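Local coordinates for probable oxidoreductase protein (Rhizobium etli, PDB 4FB5) that probably acts as a nucleotide-dependent oxidoreductase of the GFO/IDH/MocA family, pairing a Rossmann-type NAD-binding domain with a sheet-based C-terminal domain, at residues Pro126-Tyr131 with Glu374-His378; Tyr154-Met160 with Tyr295-Asn301; Asp183-Asp189 with Arg273-Lys279; Asp231-Pro237 with Val249-Ala255. All blocks are in the same frame, centred on the assembly; numbering follows the deposited sequence.

Contact 1. Residues Pro126-Tyr131 with Glu374-His378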
# COMPACT_ATOMS: atom_id res chain seq x y z
N PRO A 126 22.86 14.88 -19.08
CA PRO A 126 24.16 14.60 -18.53
C PRO A 126 25.09 15.75 -18.93
O PRO A 126 24.62 16.82 -19.38
CB PRO A 126 24.57 13.30 -19.25
CG PRO A 126 23.36 12.87 -20.07
CD PRO A 126 22.77 14.21 -20.39
N MSE A 127 26.39 15.55 -18.73
CA MSE A 127 27.34 16.55 -19.16
C MSE A 127 27.61 16.36 -20.62
O MSE A 127 27.37 17.28 -21.40
CB MSE A 127 28.62 16.46 -18.36
CG MSE A 127 28.40 16.92 -16.97
SE MSE A 127 29.90 16.54 -15.84
CE MSE A 127 30.75 18.25 -16.09
N ALA A 128 28.09 15.18 -21.01
CA ALA A 128 28.33 14.86 -22.42
C ALA A 128 28.31 13.34 -22.58
O ALA A 128 28.47 12.63 -21.60
CB ALA A 128 29.66 15.43 -22.89
N PRO A 129 28.07 12.84 -23.80
CA PRO A 129 27.99 11.37 -23.95
C PRO A 129 29.34 10.68 -24.01
O PRO A 129 29.41 9.44 -23.96
CB PRO A 129 27.23 11.18 -25.28
CG PRO A 129 27.29 12.52 -25.96
CD PRO A 129 27.45 13.56 -24.93
N ALA A 130 30.40 11.47 -24.12
CA ALA A 130 31.77 11.00 -24.19
C ALA A 130 32.58 11.66 -23.08
O ALA A 130 32.55 12.89 -22.91
CB ALA A 130 32.37 11.33 -25.54
N TYR A 131 33.32 10.82 -22.35
CA TYR A 131 34.04 11.26 -21.15
C TYR A 131 34.93 12.49 -21.35
O TYR A 131 34.92 13.40 -20.52
CB TYR A 131 34.85 10.10 -20.55
CG TYR A 131 35.29 10.37 -19.14
CD1 TYR A 131 34.36 10.59 -18.13
CD2 TYR A 131 36.65 10.44 -18.80
CE1 TYR A 131 34.76 10.86 -16.82
CE2 TYR A 131 37.05 10.71 -17.49
CZ TYR A 131 36.10 10.92 -16.51
OH TYR A 131 36.47 11.18 -15.20
N GLU A 374 29.64 10.38 -14.09
CA GLU A 374 29.71 9.85 -15.42
C GLU A 374 30.86 8.92 -15.62
O GLU A 374 30.75 7.93 -16.37
CB GLU A 374 29.69 10.96 -16.44
CG GLU A 374 28.31 11.64 -16.40
CD GLU A 374 28.13 12.68 -17.46
OE1 GLU A 374 28.62 12.41 -18.57
OE2 GLU A 374 27.49 13.74 -17.17
N LYS A 375 31.95 9.15 -14.92
CA LYS A 375 33.01 8.13 -14.92
C LYS A 375 32.44 6.74 -14.57
O LYS A 375 32.67 5.75 -15.30
CB LYS A 375 34.14 8.51 -13.95
CG LYS A 375 35.44 7.81 -14.28
CD LYS A 375 36.59 8.35 -13.51
CE LYS A 375 37.75 7.38 -13.72
NZ LYS A 375 38.45 7.08 -12.42
N SER A 376 31.66 6.66 -13.48
CA SER A 376 31.02 5.37 -13.12
C SER A 376 30.10 4.80 -14.22
O SER A 376 30.08 3.61 -14.43
CB SER A 376 30.30 5.48 -11.79
OG SER A 376 30.95 6.44 -10.95
N VAL A 377 29.38 5.67 -14.93
CA VAL A 377 28.58 5.22 -16.03
C VAL A 377 29.42 4.52 -17.09
O VAL A 377 29.10 3.38 -17.50
CB VAL A 377 27.75 6.34 -16.67
CG1 VAL A 377 26.88 5.78 -17.78
CG2 VAL A 377 26.89 7.03 -15.63
N HIS A 378 30.51 5.18 -17.52
CA HIS A 378 31.34 4.64 -18.63
C HIS A 378 31.90 3.28 -18.22
O HIS A 378 31.93 2.31 -19.02
CB HIS A 378 32.41 5.64 -19.07
CG HIS A 378 31.85 6.90 -19.70
ND1 HIS A 378 31.22 6.91 -20.92
CD2 HIS A 378 31.86 8.19 -19.27
CE1 HIS A 378 30.83 8.15 -21.21
NE2 HIS A 378 31.21 8.95 -20.22

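Contact 2. Residues Tyr154-Met160 with Tyr295-Asn301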
# COMPACT_ATOMS: atom_id res chain seq x y z
N TYR A 154 16.19 14.89 -8.04
CA TYR A 154 15.72 13.94 -7.05
C TYR A 154 16.36 14.16 -5.67
O TYR A 154 15.64 14.16 -4.66
CB TYR A 154 15.86 12.52 -7.57
CG TYR A 154 14.96 12.37 -8.75
CD1 TYR A 154 13.58 12.52 -8.61
CD2 TYR A 154 15.46 12.13 -9.99
CE1 TYR A 154 12.75 12.41 -9.67
CE2 TYR A 154 14.61 12.03 -11.08
CZ TYR A 154 13.26 12.17 -10.91
OH TYR A 154 12.41 12.06 -11.99
N ILE A 155 17.68 14.38 -5.68
CA ILE A 155 18.52 14.85 -4.53
C ILE A 155 17.89 15.90 -3.64
O ILE A 155 18.15 15.92 -2.46
CB ILE A 155 19.86 15.46 -5.04
CG1 ILE A 155 20.72 14.42 -5.73
CG2 ILE A 155 20.69 16.00 -3.97
CD1 ILE A 155 20.49 13.00 -5.24
N GLN A 156 17.06 16.78 -4.19
CA GLN A 156 16.58 17.92 -3.42
C GLN A 156 15.28 17.69 -2.67
O GLN A 156 14.86 18.56 -1.91
CB GLN A 156 16.37 19.14 -4.31
CG GLN A 156 17.51 19.59 -5.14
CD GLN A 156 18.72 19.97 -4.35
OE1 GLN A 156 19.84 19.87 -4.85
NE2 GLN A 156 18.51 20.42 -3.10
N ASN A 157 14.63 16.56 -2.90
CA ASN A 157 13.40 16.21 -2.16
C ASN A 157 13.68 16.36 -0.69
O ASN A 157 14.70 15.88 -0.24
CB ASN A 157 13.01 14.77 -2.47
CG ASN A 157 11.64 14.36 -1.91
OD1 ASN A 157 11.09 14.96 -0.99
ND2 ASN A 157 11.11 13.27 -2.45
N PRO A 158 12.80 17.04 0.04
CA PRO A 158 12.91 17.09 1.49
C PRO A 158 12.98 15.73 2.17
O PRO A 158 13.73 15.58 3.18
CB PRO A 158 11.62 17.79 1.91
CG PRO A 158 11.29 18.68 0.78
CD PRO A 158 11.72 17.92 -0.46
N VAL A 159 12.22 14.76 1.65
CA VAL A 159 12.23 13.42 2.23
C VAL A 159 13.65 12.88 2.14
O VAL A 159 14.16 12.24 3.04
CB VAL A 159 11.21 12.49 1.49
CG1 VAL A 159 11.54 11.00 1.69
CG2 VAL A 159 9.76 12.87 1.90
N MSE A 160 14.29 13.19 1.03
CA MSE A 160 15.58 12.69 0.77
C MSE A 160 16.61 13.37 1.69
O MSE A 160 17.47 12.69 2.21
CB MSE A 160 15.86 12.84 -0.73
CG MSE A 160 17.08 12.11 -1.23
SE MSE A 160 16.82 10.15 -0.99
CE MSE A 160 15.40 10.02 -2.36
N TYR A 295 12.08 3.98 0.25
CA TYR A 295 11.58 5.17 -0.39
C TYR A 295 11.20 4.84 -1.81
O TYR A 295 11.80 4.01 -2.40
CB TYR A 295 12.65 6.26 -0.37
CG TYR A 295 12.30 7.42 -1.25
CD1 TYR A 295 11.39 8.39 -0.85
CD2 TYR A 295 12.79 7.48 -2.53
CE1 TYR A 295 11.02 9.45 -1.72
CE2 TYR A 295 12.40 8.48 -3.40
CZ TYR A 295 11.56 9.45 -2.98
OH TYR A 295 11.35 10.43 -3.82
N ASP A 296 10.19 5.51 -2.35
CA ASP A 296 9.69 5.28 -3.69
C ASP A 296 9.16 6.59 -4.28
O ASP A 296 8.08 7.05 -3.85
CB ASP A 296 8.55 4.29 -3.67
CG ASP A 296 8.23 3.72 -5.09
OD1 ASP A 296 8.09 2.47 -5.20
OD2 ASP A 296 8.13 4.50 -6.09
N GLN A 297 9.89 7.16 -5.25
CA GLN A 297 9.55 8.38 -5.97
C GLN A 297 8.08 8.52 -6.41
O GLN A 297 7.61 9.62 -6.65
CB GLN A 297 10.40 8.48 -7.23
CG GLN A 297 10.44 9.86 -7.84
CD GLN A 297 11.03 10.89 -6.86
OE1 GLN A 297 11.99 10.60 -6.11
NE2 GLN A 297 10.48 12.08 -6.86
N GLU A 298 7.38 7.40 -6.56
CA GLU A 298 6.00 7.46 -7.06
C GLU A 298 5.03 7.92 -5.96
O GLU A 298 3.90 8.29 -6.25
CB GLU A 298 5.57 6.12 -7.71
CG GLU A 298 6.04 5.98 -9.17
CD GLU A 298 5.60 4.64 -9.85
OE1 GLU A 298 5.69 4.56 -11.09
OE2 GLU A 298 5.19 3.67 -9.14
N ARG A 299 5.51 7.84 -4.72
CA ARG A 299 4.93 8.44 -3.52
C ARG A 299 6.06 9.25 -2.86
O ARG A 299 6.46 9.02 -1.72
CB ARG A 299 4.45 7.33 -2.59
CG ARG A 299 3.32 6.58 -3.23
CD ARG A 299 2.64 5.61 -2.31
NE ARG A 299 3.59 4.62 -1.80
CZ ARG A 299 4.19 3.71 -2.54
NH1 ARG A 299 3.99 3.69 -3.87
NH2 ARG A 299 5.02 2.87 -1.96
N MSE A 300 6.62 10.11 -3.67
CA MSE A 300 7.59 11.14 -3.35
C MSE A 300 7.50 11.77 -1.92
O MSE A 300 8.48 12.27 -1.34
CB MSE A 300 7.23 12.25 -4.31
CG MSE A 300 8.34 12.74 -5.05
SE MSE A 300 8.04 14.62 -5.60
CE MSE A 300 6.18 14.50 -6.30
N ASN A 301 6.28 11.81 -1.41
CA ASN A 301 6.10 12.55 -0.18
C ASN A 301 6.09 11.68 1.07
O ASN A 301 5.58 12.06 2.06
CB ASN A 301 4.89 13.49 -0.29
CG ASN A 301 5.17 14.63 -1.27
OD1 ASN A 301 4.64 14.64 -2.37
ND2 ASN A 301 6.05 15.56 -0.89
O HOH W 1 13.16 12.45 -4.83

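Contact 3. Residues Asp183-Asp189 with Arg273-Lys279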
# COMPACT_ATOMS: atom_id res chain seq x y z
N ASP A 183 12.84 2.94 -12.85
CA ASP A 183 12.00 2.43 -13.94
C ASP A 183 10.94 3.38 -14.52
O ASP A 183 10.24 4.12 -13.80
CB ASP A 183 11.33 1.14 -13.53
CG ASP A 183 12.24 0.26 -12.75
OD1 ASP A 183 13.40 0.01 -13.20
OD2 ASP A 183 11.78 -0.21 -11.67
N GLU A 184 10.83 3.33 -15.85
CA GLU A 184 9.73 3.96 -16.56
C GLU A 184 9.33 3.04 -17.68
O GLU A 184 9.88 1.98 -17.82
CB GLU A 184 10.10 5.37 -17.04
CG GLU A 184 10.67 6.25 -15.94
CD GLU A 184 10.67 7.77 -16.23
OE1 GLU A 184 10.11 8.18 -17.28
OE2 GLU A 184 11.21 8.56 -15.39
N ASP A 185 8.33 3.41 -18.47
CA ASP A 185 7.87 2.54 -19.54
C ASP A 185 7.71 3.25 -20.88
O ASP A 185 7.00 2.75 -21.74
CB ASP A 185 6.57 1.83 -19.19
CG ASP A 185 5.43 2.80 -18.88
OD1 ASP A 185 5.60 4.04 -19.09
OD2 ASP A 185 4.38 2.32 -18.40
N PHE A 186 8.40 4.38 -21.06
CA PHE A 186 8.30 5.09 -22.32
C PHE A 186 9.08 4.44 -23.48
O PHE A 186 8.94 4.86 -24.62
CB PHE A 186 8.63 6.60 -22.17
CG PHE A 186 10.07 6.89 -21.90
CD1 PHE A 186 10.98 6.94 -22.93
CD2 PHE A 186 10.51 7.16 -20.61
CE1 PHE A 186 12.38 7.20 -22.70
CE2 PHE A 186 11.89 7.47 -20.37
CZ PHE A 186 12.83 7.48 -21.44
N MSE A 187 9.88 3.40 -23.20
CA MSE A 187 10.39 2.56 -24.30
C MSE A 187 9.75 1.18 -24.34
O MSE A 187 10.21 0.31 -25.09
CB MSE A 187 11.90 2.41 -24.25
CG MSE A 187 12.59 3.75 -24.18
SE MSE A 187 12.89 4.56 -25.94
CE MSE A 187 12.61 6.28 -25.35
N ALA A 188 8.71 0.95 -23.56
CA ALA A 188 8.17 -0.39 -23.46
C ALA A 188 7.50 -0.78 -24.73
O ALA A 188 7.57 -1.92 -25.14
CB ALA A 188 7.19 -0.49 -22.33
N ASP A 189 6.84 0.17 -25.37
CA ASP A 189 6.08 -0.15 -26.55
C ASP A 189 7.04 -0.27 -27.74
O ASP A 189 7.69 0.69 -28.15
CB ASP A 189 5.00 0.88 -26.78
CG ASP A 189 4.36 0.75 -28.11
OD1 ASP A 189 4.77 -0.10 -28.93
OD2 ASP A 189 3.43 1.54 -28.38
N ARG A 273 14.00 1.20 -18.91
CA ARG A 273 13.16 2.15 -19.63
C ARG A 273 12.02 1.48 -20.38
O ARG A 273 11.27 2.15 -21.10
CB ARG A 273 14.01 2.98 -20.60
CG ARG A 273 15.23 3.63 -19.96
CD ARG A 273 16.39 3.72 -20.95
NE ARG A 273 16.43 5.01 -21.62
CZ ARG A 273 16.81 5.18 -22.88
NH1 ARG A 273 17.19 4.13 -23.61
NH2 ARG A 273 16.82 6.39 -23.42
N ALA A 274 11.87 0.17 -20.22
CA ALA A 274 10.82 -0.52 -20.88
C ALA A 274 10.14 -1.36 -19.85
O ALA A 274 9.97 -2.57 -20.00
CB ALA A 274 11.40 -1.37 -22.00
N ALA A 275 9.74 -0.73 -18.77
CA ALA A 275 9.17 -1.47 -17.64
C ALA A 275 7.72 -1.09 -17.53
O ALA A 275 7.40 -0.13 -16.82
CB ALA A 275 9.92 -1.13 -16.34
N TRP A 276 6.85 -1.82 -18.25
CA TRP A 276 5.42 -1.49 -18.34
C TRP A 276 4.78 -1.27 -16.99
O TRP A 276 4.91 -2.12 -16.09
CB TRP A 276 4.62 -2.55 -19.05
CG TRP A 276 4.59 -2.44 -20.55
CD1 TRP A 276 5.08 -3.39 -21.45
CD2 TRP A 276 4.07 -1.38 -21.33
NE1 TRP A 276 4.87 -2.97 -22.72
CE2 TRP A 276 4.25 -1.75 -22.70
CE3 TRP A 276 3.50 -0.16 -21.03
CZ2 TRP A 276 3.85 -0.93 -23.77
CZ3 TRP A 276 3.13 0.69 -22.08
CH2 TRP A 276 3.30 0.29 -23.46
N GLY A 277 4.10 -0.12 -16.86
CA GLY A 277 3.45 0.23 -15.63
C GLY A 277 4.30 0.93 -14.58
O GLY A 277 3.80 1.37 -13.60
N ARG A 278 5.60 1.03 -14.78
CA ARG A 278 6.35 1.95 -13.97
C ARG A 278 6.31 3.32 -14.67
O ARG A 278 6.57 3.44 -15.86
CB ARG A 278 7.77 1.44 -13.82
CG ARG A 278 7.87 -0.02 -13.29
CD ARG A 278 7.21 -0.11 -11.96
NE ARG A 278 7.61 -1.25 -11.13
CZ ARG A 278 7.05 -1.47 -9.95
NH1 ARG A 278 6.12 -0.65 -9.56
NH2 ARG A 278 7.38 -2.50 -9.19
N LYS A 279 5.98 4.38 -13.95
CA LYS A 279 5.85 5.69 -14.59
C LYS A 279 6.99 6.58 -14.21
O LYS A 279 7.61 7.20 -15.07
CB LYS A 279 4.53 6.37 -14.27
CG LYS A 279 3.24 5.53 -14.59
CD LYS A 279 3.30 4.87 -15.98
CE LYS A 279 1.96 4.29 -16.34
NZ LYS A 279 1.95 3.47 -17.60

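Contact 4. Residues Asp231-Pro237 with Val249-Ala255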
# COMPACT_ATOMS: atom_id res chain seq x y z
N ASP A 231 25.10 -6.22 -16.24
CA ASP A 231 24.37 -6.98 -17.25
C ASP A 231 23.42 -5.99 -17.91
O ASP A 231 22.87 -5.11 -17.23
CB ASP A 231 23.61 -8.18 -16.66
CG ASP A 231 23.14 -9.14 -17.75
OD1 ASP A 231 23.52 -8.90 -18.92
OD2 ASP A 231 22.39 -10.11 -17.47
N MSE A 232 23.26 -6.07 -19.23
CA MSE A 232 22.46 -5.06 -19.95
C MSE A 232 21.48 -5.72 -20.86
O MSE A 232 21.80 -6.76 -21.41
CB MSE A 232 23.33 -4.11 -20.73
CG MSE A 232 23.55 -2.92 -19.93
SE MSE A 232 24.79 -1.76 -20.76
CE MSE A 232 24.08 -0.01 -20.35
N VAL A 233 20.28 -5.13 -21.00
CA VAL A 233 19.27 -5.71 -21.90
C VAL A 233 18.87 -4.81 -23.09
O VAL A 233 18.49 -3.67 -22.88
CB VAL A 233 17.98 -6.17 -21.12
CG1 VAL A 233 17.14 -7.14 -21.95
CG2 VAL A 233 18.32 -6.81 -19.81
N LYS A 234 18.97 -5.34 -24.31
CA LYS A 234 18.24 -4.84 -25.50
C LYS A 234 16.92 -5.63 -25.71
O LYS A 234 16.86 -6.61 -26.46
CB LYS A 234 19.12 -5.03 -26.68
CG LYS A 234 18.72 -4.39 -27.95
CD LYS A 234 19.87 -4.59 -28.99
CE LYS A 234 21.07 -3.73 -28.51
NZ LYS A 234 22.21 -3.65 -29.44
N PRO A 235 15.82 -5.18 -25.06
CA PRO A 235 14.60 -5.98 -25.17
C PRO A 235 14.09 -6.17 -26.60
O PRO A 235 13.44 -7.20 -26.85
CB PRO A 235 13.58 -5.15 -24.37
CG PRO A 235 14.11 -3.67 -24.52
CD PRO A 235 15.60 -3.86 -24.42
N TYR A 236 14.35 -5.19 -27.50
CA TYR A 236 13.86 -5.22 -28.90
C TYR A 236 14.99 -5.08 -29.95
O TYR A 236 15.76 -4.10 -29.95
CB TYR A 236 12.75 -4.15 -29.15
CG TYR A 236 11.70 -4.11 -28.10
CD1 TYR A 236 11.02 -5.29 -27.72
CD2 TYR A 236 11.41 -2.94 -27.43
CE1 TYR A 236 10.07 -5.28 -26.68
CE2 TYR A 236 10.47 -2.91 -26.39
CZ TYR A 236 9.79 -4.09 -26.03
OH TYR A 236 8.85 -4.07 -25.02
N PRO A 237 15.10 -6.03 -30.91
CA PRO A 237 16.32 -5.89 -31.78
C PRO A 237 16.29 -4.65 -32.66
O PRO A 237 17.34 -4.13 -33.02
CB PRO A 237 16.29 -7.15 -32.65
CG PRO A 237 15.27 -8.08 -31.98
CD PRO A 237 14.28 -7.23 -31.23
N VAL A 249 18.29 -1.53 -33.04
CA VAL A 249 18.56 -0.81 -31.79
C VAL A 249 20.02 -1.01 -31.39
O VAL A 249 20.49 -2.12 -31.38
CB VAL A 249 17.60 -1.21 -30.64
CG1 VAL A 249 17.76 -0.26 -29.44
CG2 VAL A 249 16.14 -1.22 -31.13
N GLU A 250 20.69 0.09 -31.03
CA GLU A 250 22.15 0.14 -30.90
C GLU A 250 22.63 0.08 -29.43
O GLU A 250 23.82 -0.20 -29.13
CB GLU A 250 22.65 1.43 -31.54
CG GLU A 250 22.57 1.39 -33.05
CD GLU A 250 23.01 2.70 -33.73
OE1 GLU A 250 23.73 3.53 -33.13
OE2 GLU A 250 22.63 2.89 -34.90
N ASN A 251 21.63 0.29 -28.59
CA ASN A 251 21.62 0.75 -27.23
C ASN A 251 20.98 -0.33 -26.41
O ASN A 251 20.39 -1.30 -26.95
CB ASN A 251 20.53 1.84 -27.19
CG ASN A 251 21.06 3.14 -26.84
OD1 ASN A 251 22.23 3.24 -26.59
ND2 ASN A 251 20.25 4.15 -26.82
N HIS A 252 20.95 -0.05 -25.12
CA HIS A 252 20.38 -0.97 -24.16
C HIS A 252 19.34 -0.24 -23.28
O HIS A 252 19.62 0.80 -22.70
CB HIS A 252 21.50 -1.58 -23.33
CG HIS A 252 22.29 -2.58 -24.10
ND1 HIS A 252 23.46 -2.25 -24.76
CD2 HIS A 252 22.06 -3.90 -24.36
CE1 HIS A 252 23.93 -3.33 -25.37
NE2 HIS A 252 23.09 -4.34 -25.16
N ASP A 253 18.14 -0.78 -23.21
CA ASP A 253 17.09 -0.12 -22.44
C ASP A 253 17.05 -0.57 -20.99
O ASP A 253 16.23 -0.10 -20.22
CB ASP A 253 15.76 -0.30 -23.14
CG ASP A 253 15.60 0.68 -24.28
OD1 ASP A 253 15.65 1.92 -24.02
OD2 ASP A 253 15.44 0.25 -25.44
N ALA A 254 17.96 -1.44 -20.60
CA ALA A 254 17.97 -1.97 -19.24
C ALA A 254 19.38 -2.37 -18.80
O ALA A 254 20.17 -2.93 -19.59
CB ALA A 254 16.98 -3.18 -19.12
N ALA A 255 19.67 -2.12 -17.54
CA ALA A 255 20.97 -2.35 -16.95
C ALA A 255 20.84 -2.71 -15.47
O ALA A 255 20.11 -2.09 -14.69
CB ALA A 255 21.84 -1.13 -17.11

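Contact 1. Residues Pro126-Tyr131 with Glu374-His378
Pro126, which follows a cis peptide bond, sets its CB 3.6 Å from OE2 of Glu374, and that same oxygen accepts the hydrogen bond joining the two segments, from Met127 N at 2.6 Å. The N-H points well at it (159°), and the carboxylate receives it on the syn lone pair; the Glu374 chain, extended beyond CG, carries the group from its helix to the loop. Met127, a selenomethionine, lays CB and CG beside OE2 before its selenium end turns off along another course. Farther on, Pro129 O lies at the edge of the His378 imidazole, in its plane, 3.4 Å from CE1. Tyr131 turns CG away from its own N (chi1 -164°), which brings CD1 to 3.6 Å from His378 CD2 and OH to 3.3 Å from Lys375 CD, the Tyr131 and His378 rings inclined at 75°. A serine here would probably leave the aliphatic part of Lys375 and one flank of His378 without their packing partner. His378 itself is tied through ND1 to Tyr204 OH. The loop between strand 120-123 and helix 131-143 is thereby laid on helix 367-385, with Met127 wedged between Leu371 of that helix and Ala134 and Met137 of helix 131-143.

Contact 2. Residues Tyr154-Met160 with Tyr295-Asn301
ND2 of Asn157 is gripped from several directions. The straightest bond, Asn157 ND2 to Met300 O, is 3.0 Å long with an N-H angle of 176°; the acceptor lies in the amide plane and offers a lone pair. Tyr295 OH, 3.2 Å from Asn157 ND2, is a weak acceptor. A water also accepts from Asn157 ND2, and it donates to Tyr154 O at 3.0 Å. The other end of the amide is used as well, since Asn157 OD1 takes Val159 N and so caps the start of helix 158-168. An aspartate in its place has no N-H to give, and its carboxylate oxygen would probably be set against Met300 O, leaving that carbonyl without its donor. Met160, bent at chi2 and chi3 (64° and 69°), curls its CE over one face of the Tyr295 ring, 3.8 Å from the centroid, a CH-pi contact with the selenium farther above the same ring. Val159 CG1 approaches Tyr295 CD1 to 3.6 Å. Beside them Tyr154 CD1 meets Gln297 CD at 3.5 Å, the two side chains crossing at about a right angle. With OD1 accepting and ND2 donating, the Asn157 amide has a defined orientation: Met300 O takes the straight bond, while the water and, weakly, Tyr295 OH lie round the rest of ND2.

Contact 3. Residues Asp183-Asp189 with Arg273-Lys279
Asp185 reaches into the turn made by Ala275-Arg278. CB lies 3.2 Å from Ala275 O. The first torsion (chi1 59°) places CG between the backbone N and carbonyl carbon, which swings the carboxylate over the turn, CG coming to 3.3 Å from Arg278 O. OD1 lies 3.4 Å from Arg278 O without bonding to it, both being acceptors. OD2 carries two bonds: Gly277 N donates at 2.9 Å on the anti side, somewhat out of the carboxylate plane, and Lys279 NZ forms a salt bridge at 2.8 Å on the syn lone pair. Lys279 NZ is also held by Tyr306 OH of the third subunit, so the Asp185 charge is linked to the subunit interface. Gly277, with phi 85°, occupies the third position of the type II turn, where a CB would be jammed against the preceding carbonyl. Backbone bonds join the loops before and after Asp185 in sequence: Ala275 N to Glu184 O at 2.9 Å, and Met187 N to Arg273 O at 2.8 Å. Ala188 adds a CH-pi contact, its CB sitting squarely over the five-membered ring of Trp276, 3.3 Å from the centroid. The arrangement is a type II beta turn whose Gly277 N-H is taken up by an aspartate carboxylate from the facing loop, where the loops following the neighbouring parallel strands 175-183 and 266-272 interlock in the C-terminal domain.

Contact 4. Residues Asp231-Pro237 with Val249-Ala255
Val233 N donates to Ala254 O at 2.6 Å with a nearly straight N-H (164°), and at the far end of the contact Val249 N donates to Pro237 O at 2.8 Å. Between these, Lys234 NZ reaches Val249 O at 3.0 Å, tilted 31° from the carbonyl plane. Its chain runs out from a CG anti to the backbone N and bends at chi3 (-68°), which turns the ammonium back onto the opposing loop. Val233 O receives two weak donors, Asp253 N and Ala254 N, a pattern that resembles a classic beta bulge. Outward from the polar framework, His252 is sandwiched: Met232 CB lies over one face, 4.1 Å from the ring centroid, and Lys234 CE over the opposite one, 4.2 Å from it. Helix 367-385 supplies Phe384, which meets the same imidazole edge-to-face. On the sheet face carrying Met232 and Ala255, Met232 CG touches Ala255 CB at 3.8 Å; on the other, Val233 CB packs on Ala254 CB at 3.7 Å. Asp231 forms a salt bridge with Arg260 of the third subunit, so this strand also takes part in the assembly. The strand part is a short antiparallel ladder, Val233-Ala254 the hydrogen-bonded pair and Met232-Ala255 the non-hydrogen-bonded one, in a beta hairpin of the C-terminal domain sheet whose arms continue into the small two-stranded sheet 238-240 and 246-248.

Contacts 3 and 4 form one continuous region, centres 13 Å apart: Arg273 NH1 makes a salt bridge to Asp253 OD1 at 2.7 Å, and Tyr236 OH is probably hydrogen-bonded to Ala188 O. Both also reach the third subunit. Contact 2 joins contact 3 through Glu298 OE1, 2.9 Å from Lys279 N, a probable hydrogen bond, though their centres are 20 Å apart; these two touch the second subunit. Contact 1 stands apart, its nearest atoms about 7 Å from contact 4 and about 12 Å from contact 2, on the opposite side of the chain's centre from contact 2. Its loop 126-131 belongs to the Rossmann-fold family region, where a nucleotide cofactor would probably bind.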